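Local coordinates for penicillin-binding protein (Bacillus halodurans, PDB 3TG9) that belongs to the serine beta-lactamase and penicillin-binding protein family and probably binds or hydrolyses beta-lactam-like or peptide substrates through an active-site serine, at residues P104-E109 against L134-H139; G156-G161 against G225-A230; L97-G102 against F150-A155; D114-W119 against L217-V222. One frame throughout, in Å; residues are numbered along the deposited sequence.

Contact 1. Residues P104-E109 against L134-H139; sequences PDYFDE and LPLFQH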
loop_
_atom_site.group_PDB
_atom_site.type_symbol
_atom_site.label_atom_id
_atom_site.label_comp_id
_atom_site.label_asym_id
_atom_site.label_seq_id
_atom_site.Cartn_x
_atom_site.Cartn_y
_atom_site.Cartn_z
ATOM N N PRO B 104 -0.385 -14.971 -25.920
ATOM C CA PRO B 104 -0.297 -15.496 -24.555
ATOM C C PRO B 104 -0.717 -14.407 -23.573
ATOM O O PRO B 104 -0.542 -13.223 -23.862
ATOM C CB PRO B 104 1.189 -15.799 -24.392
ATOM C CG PRO B 104 1.871 -14.849 -25.321
ATOM C CD PRO B 104 0.937 -14.641 -26.480
ATOM N N ASP B 105 -1.268 -14.811 -22.435
ATOM C CA ASP B 105 -1.759 -13.883 -21.424
ATOM C C ASP B 105 -0.815 -13.955 -20.231
ATOM O O ASP B 105 -0.125 -14.958 -20.050
ATOM C CB ASP B 105 -3.160 -14.325 -21.002
ATOM C CG ASP B 105 -3.980 -13.203 -20.386
ATOM O OD1 ASP B 105 -3.395 -12.182 -19.953
ATOM O OD2 ASP B 105 -5.221 -13.362 -20.343
ATOM N N TYR B 106 -0.761 -12.906 -19.416
ATOM C CA TYR B 106 -0.017 -13.002 -18.164
ATOM C C TYR B 106 -0.942 -13.477 -17.043
ATOM O O TYR B 106 -0.491 -13.838 -15.958
ATOM C CB TYR B 106 0.660 -11.676 -17.810
ATOM C CG TYR B 106 -0.283 -10.561 -17.396
ATOM C CD1 TYR B 106 -0.495 -10.264 -16.054
ATOM C CD2 TYR B 106 -0.945 -9.797 -18.347
ATOM C CE1 TYR B 106 -1.347 -9.240 -15.665
ATOM C CE2 TYR B 106 -1.801 -8.770 -17.968
ATOM C CZ TYR B 106 -1.999 -8.499 -16.627
ATOM O OH TYR B 106 -2.850 -7.484 -16.254
ATOM N N PHE B 107 -2.240 -13.492 -17.333
ATOM C CA PHE B 107 -3.259 -13.898 -16.367
ATOM C C PHE B 107 -4.461 -14.476 -17.109
ATOM O O PHE B 107 -5.413 -13.759 -17.449
ATOM C CB PHE B 107 -3.682 -12.707 -15.484
ATOM C CG PHE B 107 -4.594 -13.086 -14.341
ATOM C CD1 PHE B 107 -4.167 -13.961 -13.358
ATOM C CD2 PHE B 107 -5.873 -12.557 -14.243
ATOM C CE1 PHE B 107 -5.002 -14.316 -12.307
ATOM C CE2 PHE B 107 -6.712 -12.908 -13.193
ATOM C CZ PHE B 107 -6.272 -13.787 -12.227
ATOM N N ASP B 108 -4.403 -15.775 -17.378
ATOM C CA ASP B 108 -5.473 -16.470 -18.088
ATOM C C ASP B 108 -6.586 -16.820 -17.112
ATOM O O ASP B 108 -6.473 -17.773 -16.340
ATOM C CB ASP B 108 -4.927 -17.737 -18.739
ATOM C CG ASP B 108 -5.930 -18.405 -19.647
ATOM O OD1 ASP B 108 -5.487 -19.112 -20.571
ATOM O OD2 ASP B 108 -7.150 -18.229 -19.445
ATOM N N GLU B 109 -7.662 -16.043 -17.163
ATOM C CA GLU B 109 -8.746 -16.144 -16.192
ATOM C C GLU B 109 -9.560 -17.425 -16.336
ATOM O O GLU B 109 -10.386 -17.748 -15.481
ATOM C CB GLU B 109 -9.651 -14.907 -16.285
ATOM C CG GLU B 109 -8.883 -13.592 -16.100
ATOM C CD GLU B 109 -9.791 -12.381 -15.906
ATOM O OE1 GLU B 109 -9.395 -11.264 -16.313
ATOM O OE2 GLU B 109 -10.901 -12.550 -15.351
ATOM N N LEU B 134 5.001 -6.221 -20.482
ATOM C CA LEU B 134 5.482 -6.990 -21.637
ATOM C C LEU B 134 6.280 -8.250 -21.282
ATOM O O LEU B 134 5.990 -9.334 -21.803
ATOM C CB LEU B 134 6.304 -6.103 -22.577
ATOM C CG LEU B 134 5.492 -5.294 -23.580
ATOM C CD1 LEU B 134 6.357 -4.196 -24.182
ATOM C CD2 LEU B 134 4.875 -6.205 -24.662
ATOM N N PRO B 135 7.287 -8.114 -20.400
ATOM C CA PRO B 135 8.106 -9.279 -20.054
ATOM C C PRO B 135 7.271 -10.422 -19.492
ATOM O O PRO B 135 7.688 -11.576 -19.592
ATOM C CB PRO B 135 9.036 -8.743 -18.962
ATOM C CG PRO B 135 9.099 -7.283 -19.198
ATOM C CD PRO B 135 7.731 -6.902 -19.689
ATOM N N LEU B 136 6.111 -10.107 -18.921
ATOM C CA LEU B 136 5.266 -11.107 -18.262
ATOM C C LEU B 136 4.584 -12.079 -19.225
ATOM O O LEU B 136 3.979 -13.063 -18.788
ATOM C CB LEU B 136 4.194 -10.428 -17.397
ATOM C CG LEU B 136 4.671 -9.482 -16.291
ATOM C CD1 LEU B 136 3.487 -8.928 -15.514
ATOM C CD2 LEU B 136 5.651 -10.193 -15.358
ATOM N N PHE B 137 4.668 -11.813 -20.525
ATOM C CA PHE B 137 3.972 -12.667 -21.489
ATOM C C PHE B 137 4.562 -12.666 -22.901
ATOM O O PHE B 137 4.318 -13.597 -23.674
ATOM C CB PHE B 137 2.490 -12.287 -21.546
ATOM C CG PHE B 137 2.225 -10.928 -22.139
ATOM C CD1 PHE B 137 1.916 -10.790 -23.489
ATOM C CD2 PHE B 137 2.256 -9.787 -21.346
ATOM C CE1 PHE B 137 1.658 -9.533 -24.039
ATOM C CE2 PHE B 137 1.997 -8.527 -21.888
ATOM C CZ PHE B 137 1.699 -8.400 -23.232
ATOM N N GLN B 138 5.331 -11.629 -23.231
ATOM C CA GLN B 138 5.757 -11.397 -24.611
ATOM C C GLN B 138 6.580 -12.538 -25.197
ATOM O O GLN B 138 6.619 -12.707 -26.408
ATOM C CB GLN B 138 6.528 -10.079 -24.735
ATOM C CG GLN B 138 7.992 -10.176 -24.341
ATOM C CD GLN B 138 8.685 -8.829 -24.343
ATOM O OE1 GLN B 138 9.290 -8.432 -23.348
ATOM N NE2 GLN B 138 8.596 -8.116 -25.459
ATOM N N HIS B 139 7.232 -13.318 -24.340
ATOM C CA HIS B 139 8.100 -14.407 -24.799
ATOM C C HIS B 139 7.400 -15.759 -24.798
ATOM O O HIS B 139 7.993 -16.776 -25.176
ATOM C CB HIS B 139 9.356 -14.500 -23.935
ATOM C CG HIS B 139 10.230 -13.286 -24.003
ATOM N ND1 HIS B 139 10.730 -12.797 -25.191
ATOM C CD2 HIS B 139 10.703 -12.473 -23.029
ATOM C CE1 HIS B 139 11.467 -11.727 -24.946
ATOM N NE2 HIS B 139 11.466 -11.508 -23.643
#

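Contact 2. Residues G156-G161 against G225-A230; sequences GFILLG and GSDGGA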
loop_
_atom_site.group_PDB
_atom_site.type_symbol
_atom_site.label_atom_id
_atom_site.label_comp_id
_atom_site.label_asym_id
_atom_site.label_seq_id
_atom_site.Cartn_x
_atom_site.Cartn_y
_atom_site.Cartn_z
ATOM N N GLY B 156 -3.851 -9.004 -24.083
ATOM C CA GLY B 156 -4.344 -8.462 -25.334
ATOM C C GLY B 156 -4.777 -7.014 -25.218
ATOM O O GLY B 156 -4.675 -6.245 -26.176
ATOM N N PHE B 157 -5.273 -6.627 -24.049
ATOM C CA PHE B 157 -5.666 -5.233 -23.860
ATOM C C PHE B 157 -4.516 -4.359 -23.387
ATOM O O PHE B 157 -4.556 -3.139 -23.551
ATOM C CB PHE B 157 -6.919 -5.102 -22.985
ATOM C CG PHE B 157 -8.190 -5.094 -23.785
ATOM C CD1 PHE B 157 -8.597 -6.230 -24.473
ATOM C CD2 PHE B 157 -8.954 -3.943 -23.890
ATOM C CE1 PHE B 157 -9.761 -6.227 -25.235
ATOM C CE2 PHE B 157 -10.116 -3.925 -24.656
ATOM C CZ PHE B 157 -10.520 -5.074 -25.326
ATOM N N ILE B 158 -3.486 -4.983 -22.818
ATOM C CA ILE B 158 -2.219 -4.284 -22.604
ATOM C C ILE B 158 -1.640 -3.887 -23.960
ATOM O O ILE B 158 -1.254 -2.736 -24.167
ATOM C CB ILE B 158 -1.175 -5.155 -21.870
ATOM C CG1 ILE B 158 -1.619 -5.439 -20.436
ATOM C CG2 ILE B 158 0.178 -4.457 -21.887
ATOM C CD1 ILE B 158 -1.678 -4.194 -19.574
ATOM N N LEU B 159 -1.584 -4.851 -24.881
ATOM C CA LEU B 159 -1.064 -4.599 -26.226
ATOM C C LEU B 159 -1.806 -3.454 -26.918
ATOM O O LEU B 159 -1.188 -2.607 -27.566
ATOM C CB LEU B 159 -1.102 -5.873 -27.077
ATOM C CG LEU B 159 -0.189 -7.010 -26.594
ATOM C CD1 LEU B 159 -0.449 -8.312 -27.343
ATOM C CD2 LEU B 159 1.275 -6.606 -26.689
ATOM N N LEU B 160 -3.129 -3.430 -26.786
ATOM C CA LEU B 160 -3.908 -2.320 -27.324
ATOM C C LEU B 160 -3.490 -0.986 -26.677
ATOM O O LEU B 160 -3.392 0.038 -27.347
ATOM C CB LEU B 160 -5.407 -2.575 -27.146
ATOM C CG LEU B 160 -6.100 -3.579 -28.086
ATOM C CD1 LEU B 160 -7.541 -3.815 -27.658
ATOM C CD2 LEU B 160 -6.053 -3.128 -29.545
ATOM N N GLY B 161 -3.235 -1.004 -25.374
ATOM C CA GLY B 161 -2.785 0.194 -24.684
ATOM C C GLY B 161 -1.473 0.707 -25.244
ATOM O O GLY B 161 -1.278 1.911 -25.425
ATOM N N GLY B 225 -4.565 0.370 -15.803
ATOM C CA GLY B 225 -4.050 0.417 -17.154
ATOM C C GLY B 225 -5.095 0.046 -18.190
ATOM O O GLY B 225 -6.297 0.086 -17.924
ATOM N N SER B 226 -4.626 -0.325 -19.377
ATOM C CA SER B 226 -5.502 -0.570 -20.510
ATOM C C SER B 226 -6.327 -1.850 -20.364
ATOM O O SER B 226 -7.291 -2.052 -21.100
ATOM C CB SER B 226 -4.691 -0.594 -21.807
ATOM O OG SER B 226 -3.611 -1.511 -21.715
ATOM N N ASP B 227 -5.960 -2.708 -19.414
ATOM C CA ASP B 227 -6.727 -3.928 -19.179
ATOM C C ASP B 227 -7.587 -3.886 -17.911
ATOM O O ASP B 227 -8.490 -4.706 -17.742
ATOM C CB ASP B 227 -5.831 -5.165 -19.193
ATOM C CG ASP B 227 -4.991 -5.290 -17.941
ATOM O OD1 ASP B 227 -4.675 -4.263 -17.297
ATOM O OD2 ASP B 227 -4.636 -6.434 -17.607
ATOM N N GLY B 228 -7.329 -2.922 -17.033
ATOM C CA GLY B 228 -8.159 -2.767 -15.856
ATOM C C GLY B 228 -7.620 -1.799 -14.826
ATOM O O GLY B 228 -6.506 -1.288 -14.946
ATOM N N GLY B 229 -8.432 -1.525 -13.813
ATOM C CA GLY B 229 -7.951 -0.817 -12.645
ATOM C C GLY B 229 -8.209 0.679 -12.578
ATOM O O GLY B 229 -7.725 1.327 -11.648
ATOM N N ALA B 230 -8.945 1.235 -13.540
ATOM C CA ALA B 230 -9.272 2.663 -13.486
ATOM C C ALA B 230 -10.295 2.946 -12.388
ATOM O O ALA B 230 -10.967 2.031 -11.904
ATOM C CB ALA B 230 -9.780 3.157 -14.824
#

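Contact 3. Residues L97-G102 against F150-A155; sequences LTHTSG and FHYNNA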
loop_
_atom_site.group_PDB
_atom_site.type_symbol
_atom_site.label_atom_id
_atom_site.label_comp_id
_atom_site.label_asym_id
_atom_site.label_seq_id
_atom_site.Cartn_x
_atom_site.Cartn_y
_atom_site.Cartn_z
ATOM N N LEU B 97 -9.206 -6.548 -29.881
ATOM C CA LEU B 97 -10.438 -5.908 -29.417
ATOM C C LEU B 97 -11.545 -6.898 -29.081
ATOM O O LEU B 97 -12.439 -6.599 -28.277
ATOM C CB LEU B 97 -10.961 -4.934 -30.476
ATOM C CG LEU B 97 -10.245 -3.599 -30.632
ATOM C CD1 LEU B 97 -10.579 -2.972 -31.973
ATOM C CD2 LEU B 97 -10.622 -2.668 -29.493
ATOM N N THR B 98 -11.503 -8.061 -29.720
ATOM C CA THR B 98 -12.549 -9.058 -29.555
ATOM C C THR B 98 -12.052 -10.310 -28.841
ATOM O O THR B 98 -12.796 -11.274 -28.693
ATOM C CB THR B 98 -13.145 -9.471 -30.915
ATOM O OG1 THR B 98 -12.097 -9.947 -31.770
ATOM C CG2 THR B 98 -13.840 -8.287 -31.582
ATOM N N HIS B 99 -10.799 -10.293 -28.399
ATOM C CA HIS B 99 -10.238 -11.425 -27.666
ATOM C C HIS B 99 -10.128 -12.654 -28.549
ATOM O O HIS B 99 -10.415 -13.766 -28.105
ATOM C CB HIS B 99 -11.101 -11.779 -26.455
ATOM C CG HIS B 99 -11.140 -10.713 -25.403
ATOM N ND1 HIS B 99 -10.065 -10.425 -24.593
ATOM C CD2 HIS B 99 -12.137 -9.879 -25.023
ATOM C CE1 HIS B 99 -10.391 -9.458 -23.761
ATOM N NE2 HIS B 99 -11.643 -9.104 -24.002
ATOM N N THR B 100 -9.716 -12.462 -29.795
ATOM C CA THR B 100 -9.535 -13.589 -30.706
ATOM C C THR B 100 -8.112 -13.631 -31.257
ATOM O O THR B 100 -7.845 -14.314 -32.243
ATOM C CB THR B 100 -10.540 -13.529 -31.874
ATOM O OG1 THR B 100 -10.449 -12.253 -32.518
ATOM C CG2 THR B 100 -11.967 -13.733 -31.369
ATOM N N SER B 101 -7.203 -12.909 -30.601
ATOM C CA SER B 101 -5.836 -12.726 -31.088
ATOM C C SER B 101 -4.935 -13.944 -30.925
ATOM O O SER B 101 -3.964 -14.104 -31.663
ATOM C CB SER B 101 -5.178 -11.549 -30.374
ATOM O OG SER B 101 -4.786 -11.922 -29.063
ATOM N N GLY B 102 -5.241 -14.779 -29.938
ATOM C CA GLY B 102 -4.418 -15.935 -29.638
ATOM C C GLY B 102 -3.134 -15.663 -28.869
ATOM O O GLY B 102 -2.410 -16.599 -28.541
ATOM N N PHE B 150 -12.636 -17.515 -29.532
ATOM C CA PHE B 150 -12.769 -16.514 -28.480
ATOM C C PHE B 150 -12.106 -16.972 -27.180
ATOM O O PHE B 150 -12.399 -18.050 -26.666
ATOM C CB PHE B 150 -14.240 -16.156 -28.224
ATOM C CG PHE B 150 -14.430 -15.116 -27.144
ATOM C CD1 PHE B 150 -14.498 -13.769 -27.464
ATOM C CD2 PHE B 150 -14.514 -15.489 -25.803
ATOM C CE1 PHE B 150 -14.656 -12.807 -26.470
ATOM C CE2 PHE B 150 -14.678 -14.541 -24.809
ATOM C CZ PHE B 150 -14.749 -13.195 -25.142
ATOM N N HIS B 151 -11.220 -16.139 -26.649
ATOM C CA HIS B 151 -10.577 -16.435 -25.379
ATOM C C HIS B 151 -10.223 -15.156 -24.627
ATOM O O HIS B 151 -9.302 -14.430 -25.015
ATOM C CB HIS B 151 -9.319 -17.269 -25.604
ATOM C CG HIS B 151 -8.792 -17.907 -24.357
ATOM N ND1 HIS B 151 -7.929 -17.265 -23.501
ATOM C CD2 HIS B 151 -9.018 -19.130 -23.819
ATOM C CE1 HIS B 151 -7.637 -18.062 -22.490
ATOM N NE2 HIS B 151 -8.286 -19.202 -22.659
ATOM N N TYR B 152 -10.956 -14.881 -23.550
ATOM C CA TYR B 152 -10.739 -13.650 -22.785
ATOM C C TYR B 152 -9.275 -13.489 -22.382
ATOM O O TYR B 152 -8.697 -14.360 -21.739
ATOM C CB TYR B 152 -11.642 -13.594 -21.549
ATOM C CG TYR B 152 -11.717 -12.214 -20.935
ATOM C CD1 TYR B 152 -12.602 -11.266 -21.428
ATOM C CD2 TYR B 152 -10.889 -11.852 -19.870
ATOM C CE1 TYR B 152 -12.676 -9.990 -20.872
ATOM C CE2 TYR B 152 -10.953 -10.579 -19.307
ATOM C CZ TYR B 152 -11.853 -9.653 -19.814
ATOM O OH TYR B 152 -11.934 -8.386 -19.270
ATOM N N ASN B 153 -8.693 -12.359 -22.762
ATOM C CA ASN B 153 -7.259 -12.160 -22.671
ATOM C C ASN B 153 -6.897 -10.749 -22.193
ATOM O O ASN B 153 -7.223 -9.756 -22.849
ATOM C CB ASN B 153 -6.634 -12.430 -24.041
ATOM C CG ASN B 153 -5.126 -12.485 -23.999
ATOM O OD1 ASN B 153 -4.473 -11.533 -23.593
ATOM N ND2 ASN B 153 -4.563 -13.606 -24.437
ATOM N N ASN B 154 -6.204 -10.669 -21.061
ATOM C CA ASN B 154 -5.833 -9.388 -20.476
ATOM C C ASN B 154 -4.627 -8.746 -21.156
ATOM O O ASN B 154 -4.625 -7.540 -21.442
ATOM C CB ASN B 154 -5.589 -9.561 -18.983
ATOM C CG ASN B 154 -6.857 -9.886 -18.234
ATOM O OD1 ASN B 154 -7.776 -9.072 -18.173
ATOM N ND2 ASN B 154 -6.920 -11.077 -17.660
ATOM N N ALA B 155 -3.609 -9.559 -21.426
ATOM C CA ALA B 155 -2.422 -9.079 -22.124
ATOM C C ALA B 155 -2.822 -8.448 -23.455
ATOM O O ALA B 155 -2.227 -7.469 -23.898
ATOM C CB ALA B 155 -1.426 -10.219 -22.335
#

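Contact 4. Residues D114-W119 against L217-V222; sequences DFEDLW and LYSLPV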
loop_
_atom_site.group_PDB
_atom_site.type_symbol
_atom_site.label_atom_id
_atom_site.label_comp_id
_atom_site.label_asym_id
_atom_site.label_seq_id
_atom_site.Cartn_x
_atom_site.Cartn_y
_atom_site.Cartn_z
ATOM N N ASP B 114 -5.838 -16.592 -9.228
ATOM C CA ASP B 114 -4.920 -16.202 -8.160
ATOM C C ASP B 114 -4.136 -14.935 -8.526
ATOM O O ASP B 114 -2.900 -14.941 -8.571
ATOM C CB ASP B 114 -3.964 -17.362 -7.861
ATOM C CG ASP B 114 -3.232 -17.206 -6.533
ATOM O OD1 ASP B 114 -3.404 -16.163 -5.851
ATOM O OD2 ASP B 114 -2.475 -18.141 -6.181
ATOM N N PHE B 115 -4.873 -13.856 -8.787
ATOM C CA PHE B 115 -4.297 -12.583 -9.226
ATOM C C PHE B 115 -3.134 -12.154 -8.320
ATOM O O PHE B 115 -2.042 -11.824 -8.799
ATOM C CB PHE B 115 -5.388 -11.491 -9.288
ATOM C CG PHE B 115 -5.037 -10.314 -10.172
ATOM C CD1 PHE B 115 -4.991 -10.450 -11.553
ATOM C CD2 PHE B 115 -4.763 -9.071 -9.624
ATOM C CE1 PHE B 115 -4.671 -9.368 -12.373
ATOM C CE2 PHE B 115 -4.445 -7.987 -10.438
ATOM C CZ PHE B 115 -4.400 -8.140 -11.817
ATOM N N GLU B 116 -3.356 -12.179 -7.012
ATOM C CA GLU B 116 -2.309 -11.749 -6.100
ATOM C C GLU B 116 -0.997 -12.496 -6.324
ATOM O O GLU B 116 0.078 -11.894 -6.275
ATOM C CB GLU B 116 -2.744 -11.854 -4.635
ATOM C CG GLU B 116 -1.800 -11.095 -3.693
ATOM C CD GLU B 116 -2.335 -10.962 -2.280
ATOM O OE1 GLU B 116 -3.486 -11.367 -2.027
ATOM O OE2 GLU B 116 -1.596 -10.447 -1.413
ATOM N N ASP B 117 -1.078 -13.797 -6.585
ATOM C CA ASP B 117 0.126 -14.624 -6.708
ATOM C C ASP B 117 1.053 -14.225 -7.864
ATOM O O ASP B 117 2.203 -14.680 -7.937
ATOM C CB ASP B 117 -0.247 -16.096 -6.839
ATOM C CG ASP B 117 0.949 -17.011 -6.678
ATOM O OD1 ASP B 117 1.590 -16.966 -5.600
ATOM O OD2 ASP B 117 1.247 -17.774 -7.627
ATOM N N LEU B 118 0.550 -13.382 -8.762
ATOM C CA LEU B 118 1.339 -12.880 -9.883
ATOM C C LEU B 118 2.443 -11.953 -9.396
ATOM O O LEU B 118 3.489 -11.810 -10.034
ATOM C CB LEU B 118 0.446 -12.109 -10.857
ATOM C CG LEU B 118 -0.432 -12.891 -11.835
ATOM C CD1 LEU B 118 -1.358 -13.846 -11.103
ATOM C CD2 LEU B 118 -1.222 -11.917 -12.684
ATOM N N TRP B 119 2.194 -11.312 -8.263
ATOM C CA TRP B 119 3.097 -10.288 -7.759
ATOM C C TRP B 119 3.966 -10.803 -6.635
ATOM O O TRP B 119 4.583 -10.027 -5.915
ATOM C CB TRP B 119 2.284 -9.099 -7.276
ATOM C CG TRP B 119 1.154 -8.851 -8.159
ATOM C CD1 TRP B 119 -0.156 -8.746 -7.804
ATOM C CD2 TRP B 119 1.201 -8.710 -9.586
ATOM N NE1 TRP B 119 -0.928 -8.534 -8.916
ATOM C CE2 TRP B 119 -0.121 -8.506 -10.023
ATOM C CE3 TRP B 119 2.237 -8.726 -10.530
ATOM C CZ2 TRP B 119 -0.444 -8.326 -11.372
ATOM C CZ3 TRP B 119 1.916 -8.546 -11.865
ATOM C CH2 TRP B 119 0.585 -8.345 -12.273
ATOM N N LEU B 217 -3.716 -3.221 -1.614
ATOM C CA LEU B 217 -2.573 -2.404 -2.022
ATOM C C LEU B 217 -1.449 -3.186 -2.673
ATOM O O LEU B 217 -0.727 -2.649 -3.503
ATOM C CB LEU B 217 -1.975 -1.690 -0.810
ATOM C CG LEU B 217 -2.539 -0.371 -0.316
ATOM C CD1 LEU B 217 -4.020 -0.433 -0.054
ATOM C CD2 LEU B 217 -1.783 0.002 0.963
ATOM N N TYR B 218 -1.269 -4.438 -2.257
ATOM C CA TYR B 218 -0.191 -5.255 -2.788
ATOM C C TYR B 218 -0.721 -6.392 -3.651
ATOM O O TYR B 218 0.013 -7.337 -3.947
ATOM C CB TYR B 218 0.675 -5.810 -1.649
ATOM C CG TYR B 218 1.129 -4.753 -0.677
ATOM C CD1 TYR B 218 2.075 -3.809 -1.050
ATOM C CD2 TYR B 218 0.600 -4.680 0.607
ATOM C CE1 TYR B 218 2.490 -2.826 -0.168
ATOM C CE2 TYR B 218 1.011 -3.700 1.501
ATOM C CZ TYR B 218 1.958 -2.780 1.105
ATOM O OH TYR B 218 2.389 -1.811 1.971
ATOM N N SER B 219 -1.984 -6.289 -4.059
ATOM C CA SER B 219 -2.654 -7.348 -4.810
ATOM C C SER B 219 -2.930 -6.991 -6.270
ATOM O O SER B 219 -3.272 -7.865 -7.066
ATOM C CB SER B 219 -3.982 -7.708 -4.143
ATOM O OG SER B 219 -3.791 -8.069 -2.793
ATOM N N LEU B 220 -2.806 -5.710 -6.611
ATOM C CA LEU B 220 -3.054 -5.237 -7.977
ATOM C C LEU B 220 -1.841 -4.461 -8.483
ATOM O O LEU B 220 -1.021 -4.020 -7.685
ATOM C CB LEU B 220 -4.274 -4.310 -8.011
ATOM C CG LEU B 220 -5.691 -4.895 -7.983
ATOM C CD1 LEU B 220 -5.971 -5.681 -6.719
ATOM C CD2 LEU B 220 -6.704 -3.769 -8.143
ATOM N N PRO B 221 -1.718 -4.293 -9.812
ATOM C CA PRO B 221 -0.708 -3.347 -10.298
ATOM C C PRO B 221 -0.927 -1.997 -9.615
ATOM O O PRO B 221 -2.072 -1.609 -9.347
ATOM C CB PRO B 221 -1.007 -3.258 -11.795
ATOM C CG PRO B 221 -1.642 -4.586 -12.126
ATOM C CD PRO B 221 -2.446 -4.955 -10.914
ATOM N N VAL B 222 0.156 -1.291 -9.329
ATOM C CA VAL B 222 0.084 -0.119 -8.471
ATOM C C VAL B 222 -0.843 0.932 -9.069
ATOM O O VAL B 222 -1.428 1.733 -8.348
ATOM C CB VAL B 222 1.486 0.470 -8.205
ATOM C CG1 VAL B 222 2.177 0.797 -9.513
ATOM C CG2 VAL B 222 1.406 1.702 -7.293
HETATM O O HOH W 1 0.702 -9.632 -2.307
#

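Contact 1. Residues P104-E109 against L134-H139
Tyr106 and Phe137 bring the two loops together, their CA atoms 5.2 Å apart, and the contact is largely apolar, with main-chain carbonyls taking part. Tyr106 touches at the root of its side chain: CB lies 3.8 Å from Leu136 CB and 4.2 Å from Phe137 CB. In both aromatic residues CG is wedged between the backbone N and the carbonyl carbon (chi1 70° for Tyr106, 68° for Phe137), a torsion that sends the two rings off toward helix 155-168, where each touches Ala155. Main-chain atoms supply the other approaches. Phe137 CD1 comes to 3.5 Å from Pro104 O, obliquely to the ring, while Pro104 CG reaches Phe137 O at 3.2 Å, a van der Waals contact of the proline ring with a carbonyl.

The polar bonds run within each loop or out to the rest of the chain. Asp105 OD1 accepts Phe107 N at 3.1 Å in an Asx turn, the donor standing 73° out of the carboxylate plane. The same carboxylate takes the backbone N atoms of Asn154 and Ala155, which fixes the 104-109 loop to the N-terminus of helix 155-168. On the other side, Leu134 O accepts both Phe137 N and Gln138 N, bracing the turn that presents Phe137. With the Asp105 carboxylate spent on that helix start and the Tyr106 hydroxyl on Asp227, the loops meet by van der Waals packing.

Contact 2. Residues G156-G161 against G225-A230
Phe157 O is gripped by two donors: Gly161 N, in the regular helical bond, and Ser226 OG, at 2.6 Å. They arrive from opposite faces of the carbonyl plane, the hydroxyl at a C=O...O angle of 121° and tilted 32° out of that plane. Ser226 OG sits between its own backbone N and carbonyl carbon (chi1 53°), which also brings it to 3.2 Å from Ile158 CA. Ser226 CB rests 3.5 Å from Gly161 CA, a close approach made where the helix has no side chain. One turn back, Phe157 CB meets Asp227 CB at 3.9 Å, while Ser226 O lies at the edge of the Phe157 ring. Ile158 runs alongside Asp227, its CD1 3.8 Å from OD1; the other carboxylate oxygen, OD2, is bonded to Tyr106 OH. Asp227 O accepts from Lys58 NZ, the lysine of a probable SxxK motif. A buried serine hydroxyl, satisfied by a helix carbonyl, thus pins to helix 155-168 a loop that probably helps position that lysine.

Contact 3. Residues L97-G102 against F150-A155
His99 reaches across to Phe150, Tyr152 and Asn153 with nearly every atom of its side chain. CB, at the start, packs 3.7 Å from Phe150 CE1. With CG anti to the carbonyl carbon (chi1 -65°), the imidazole continues alongside both aromatic side chains: CG lies 4.0 Å from Tyr152 CA, and CD2 passes near Tyr152 CD1. His99 ND1 is 3.0 Å from Asn153 N. His99 CE1 lies over one face of the Tyr152 ring and approaches Asn153 O, in plane at the imidazole edge, to 3.3 Å. At the far end His99 NE2 comes to 3.4 Å from Tyr152 CE1. The His99 and Tyr152 rings form an offset stack, centroids 4.4 Å apart and planes at 30°; the Phe150 ring, its plane at 72° to that of His99, completes the aromatic cluster.

Along the backbone, His151 N donates to His99 O over 2.9 Å and almost straight. His99 has positive phi and closes helix 93-98 with a Schellman motif, so this bond ties the turn after the helix to segment 150-155. Asn153 OD1 caps Gly156 N at the start of helix 155-168. Tyr152 OH bonds to Ser55 OG and Lys58 NZ, a set that fits SxxK with the tyrosine of a (S/Y)xN motif. The stack is consistent with a second-shell role for His99 at the probable active site, orienting the Tyr152 ring beside serine and lysine.

Contact 4. Residues D114-W119 against L217-V222
Ser219 O lies at the edge of two rings, those of Trp119 and Phe115, standing 3.2 Å from Phe115 CD2, so one carbonyl is shared by two aromatic rims. From Trp119 NE1 it accepts a weak bond of 3.1 Å, bent to 126° at the hydrogen. The indole also has Phe115 CE2 at its edge and Leu118 CB over the centre of one face, 3.6 Å above the plane. Pro221 fits against both rings: its CD stands 3.7 Å from Phe115 CE2, where the two side chains cross at about a right angle, and 3.9 Å from Trp119 CZ2. Leu220 CG adds an apolar touch on Phe115 CE2.

Glu116 works on the polar flank. CG anti to the backbone N (chi1 -166°) and an extended chain beyond it carry the carboxylate past Ser219, whose OG lies 3.3 Å from Glu116 CD. A water donates to Glu116 OE2 at 2.6 Å and to Tyr218 O, bridging the segments, and OE2 also forms a salt bridge with Lys214.

The seam reaches the dimer interface: Tyr218 OH bonds to Leu217 O of the second subunit, and Trp119 O accepts from Tyr125 OH of that subunit. Within its own chain, Phe115 packs edge-to-face on Phe107. The 217-222 loop follows strand 213-215, and Leu220 and Phe115 both touch Asp293 of strand 284-293 in the large antiparallel sheet.

How the contacts relate
Contacts 1, 2 and 3 cluster around the start of helix 155-168, each centre about 12 Å from the other two. Contact 1 lies, in sequence, within the span bounded by contact 3, and both close before contact 2 opens; contact 4 crosses all three along the chain. It stands apart from the group, about 14 Å from contact 1 and 21 Å from contact 3, centre to centre, and has no touch with contact 3. Phe107 packing on Phe115 and Leu118 joins it to contact 1, whereas contacts 2 and 4 merely adjoin in sequence. The arrangement links the probable SxxK site, which includes Tyr152 of contact 3 and is touched by contact 2, through contact 1 to contact 4 at the dimer interface.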